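PDB 2OQT: ascorbate-specific PTS system EIIA component, which probably serves as the phosphoryl-carrying IIA component of a phosphotransferase system that takes up and phosphorylates ascorbate. Local coordinates for residues K5-D10 / N79-I84. Sequence-based numbering, arbitrary orientation.
Unlike the reference sequence in segment 5-10: L8 (reference Phe).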
loop_
_atom_site.group_PDB
_atom_site.type_symbol
_atom_site.label_atom_id
_atom_site.label_comp_id
_atom_site.label_asym_id
_atom_site.label_seq_id
_atom_site.Cartn_x
_atom_site.Cartn_y
_atom_site.Cartn_z
ATOM N N LYS A 5 5.942 5.287 8.811
ATOM C CA LYS A 5 5.791 6.744 8.886
ATOM C C LYS A 5 6.888 7.474 8.138
ATOM O O LYS A 5 6.625 8.328 7.297
ATOM C CB LYS A 5 5.799 7.224 10.348
ATOM C CG LYS A 5 4.709 8.261 10.692
ATOM C CD LYS A 5 5.222 9.701 10.616
ATOM C CE LYS A 5 5.765 10.187 11.969
ATOM N NZ LYS A 5 4.677 10.263 13.004
ATOM N N GLN A 6 8.130 7.129 8.425
ATOM C CA GLN A 6 9.226 7.847 7.835
ATOM C C GLN A 6 9.240 7.640 6.352
ATOM O O GLN A 6 9.410 8.599 5.603
ATOM C CB GLN A 6 10.567 7.425 8.445
ATOM C CG GLN A 6 11.747 8.307 8.001
ATOM C CD GLN A 6 11.480 9.822 8.227
ATOM O OE1 GLN A 6 10.935 10.241 9.278
ATOM N NE2 GLN A 6 11.837 10.633 7.228
ATOM N N ALA A 7 9.085 6.379 5.939
ATOM C CA ALA A 7 9.085 5.973 4.512
ATOM C C ALA A 7 8.069 6.774 3.698
ATOM O O ALA A 7 8.296 7.123 2.536
ATOM C CB ALA A 7 8.798 4.470 4.385
ATOM N N LEU A 8 6.949 7.059 4.352
ATOM C CA LEU A 8 5.799 7.695 3.742
ATOM C C LEU A 8 6.069 9.183 3.542
ATOM O O LEU A 8 5.563 9.807 2.590
ATOM C CB LEU A 8 4.604 7.498 4.657
ATOM C CG LEU A 8 3.371 6.637 4.367
ATOM C CD1 LEU A 8 3.439 5.582 3.239
ATOM C CD2 LEU A 8 2.878 6.031 5.706
ATOM N N ILE A 9 6.881 9.725 4.449
ATOM C CA ILE A 9 7.302 11.116 4.396
ATOM C C ILE A 9 8.418 11.269 3.384
ATOM O O ILE A 9 8.410 12.218 2.591
ATOM C CB ILE A 9 7.809 11.641 5.762
ATOM C CG1 ILE A 9 6.672 11.783 6.774
ATOM C CG2 ILE A 9 8.479 12.992 5.566
ATOM C CD1 ILE A 9 7.159 11.857 8.238
ATOM N N ASP A 10 9.378 10.349 3.417
ATOM C CA ASP A 10 10.537 10.431 2.546
ATOM C C ASP A 10 10.195 10.348 1.073
ATOM O O ASP A 10 10.991 10.721 0.185
ATOM C CB ASP A 10 11.528 9.353 2.916
ATOM C CG ASP A 10 12.141 9.601 4.272
ATOM O OD1 ASP A 10 12.076 10.781 4.752
ATOM O OD2 ASP A 10 12.684 8.627 4.860
ATOM N N ASN A 79 13.853 0.877 -0.909
ATOM C CA ASN A 79 12.733 0.525 -0.023
ATOM C C ASN A 79 11.830 1.735 0.254
ATOM O O ASN A 79 12.300 2.877 0.536
ATOM C CB ASN A 79 13.191 -0.127 1.276
ATOM C CG ASN A 79 14.118 -1.340 1.064
ATOM O OD1 ASN A 79 14.919 -1.625 1.940
ATOM N ND2 ASN A 79 14.039 -2.025 -0.086
ATOM N N ALA A 80 10.530 1.480 0.141
ATOM C CA ALA A 80 9.520 2.538 0.153
ATOM C C ALA A 80 8.195 1.915 0.467
ATOM O O ALA A 80 8.006 0.699 0.285
ATOM C CB ALA A 80 9.446 3.219 -1.204
ATOM N N PHE A 81 7.317 2.762 0.992
ATOM C CA PHE A 81 5.917 2.494 1.159
ATOM C C PHE A 81 5.197 3.632 0.471
ATOM O O PHE A 81 5.706 4.765 0.430
ATOM C CB PHE A 81 5.478 2.531 2.615
ATOM C CG PHE A 81 5.919 1.342 3.454
ATOM C CD1 PHE A 81 5.340 0.071 3.271
ATOM C CD2 PHE A 81 6.871 1.513 4.486
ATOM C CE1 PHE A 81 5.737 -1.027 4.092
ATOM C CE2 PHE A 81 7.275 0.440 5.304
ATOM C CZ PHE A 81 6.701 -0.839 5.108
ATOM N N ALA A 82 3.999 3.313 -0.023
ATOM C CA ALA A 82 3.044 4.280 -0.496
ATOM C C ALA A 82 1.716 3.984 0.210
ATOM O O ALA A 82 1.565 2.908 0.792
ATOM C CB ALA A 82 2.935 4.233 -2.026
ATOM N N LEU A 83 0.783 4.946 0.216
ATOM C CA LEU A 83 -0.546 4.767 0.856
ATOM C C LEU A 83 -1.618 5.569 0.171
ATOM O O LEU A 83 -1.601 6.815 0.170
ATOM C CB LEU A 83 -0.526 5.084 2.350
ATOM C CG LEU A 83 -1.778 5.076 3.248
ATOM C CD1 LEU A 83 -2.892 4.282 2.717
ATOM C CD2 LEU A 83 -1.432 4.517 4.634
ATOM N N ILE A 84 -2.568 4.851 -0.403
ATOM C CA ILE A 84 -3.656 5.495 -1.110
ATOM C C ILE A 84 -5.020 5.049 -0.564
ATOM O O ILE A 84 -5.150 4.043 0.135
ATOM C CB ILE A 84 -3.526 5.414 -2.674
ATOM C CG1 ILE A 84 -3.950 4.037 -3.207
ATOM C CG2 ILE A 84 -2.119 5.768 -3.111
ATOM C CD1 ILE A 84 -4.651 4.066 -4.567
#
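The ring of F81 meets A7 at its edge: A7 CB sits near the ring plane and comes within 3.5 Å of F81 CD2. L8 comes in nearer the root of the same side chain, crossing it obliquely, with L8 CD1 3.7 Å from F81 CB and well short of the ring. Chi1 of -73° sets F81 CG anti to the carbonyl carbon and beside the backbone N. L8 CD1 is the busier atom on the helix side. L8 CD1 also rests against the strand backbone, 3.8 Å from A82 C, and reaches L83 CB at a looser 4.1 Å. The torsions of L8 lie away from the staggered positions (chi1 -112°, chi2 17°), so the exact placing of its methyls deserves some caution.

In the fold, this is where the short N-terminal helix 4-10 packs on one face of the mixed sheet of the PTS EIIA type 2 domain. F81 and L83 direct their CB atoms at the helix; A82 turns the other way, toward helix 23-36, following the usual alternation along a strand. Strand 80-86 lies between strand 14-18, its parallel neighbour, and strand 97-105, which is antiparallel to it. The contact itself is apolar and buried, but the carbonyl oxygen of F81, 3.7 Å from L8 CD1, accepts a hydrogen bond from S13 OG. Helix 139-149 closes in on the same side, where L143 touches L8 and V142 touches L83, and a salt bridge from K5 NZ to E147 OE2 ties the two helices together.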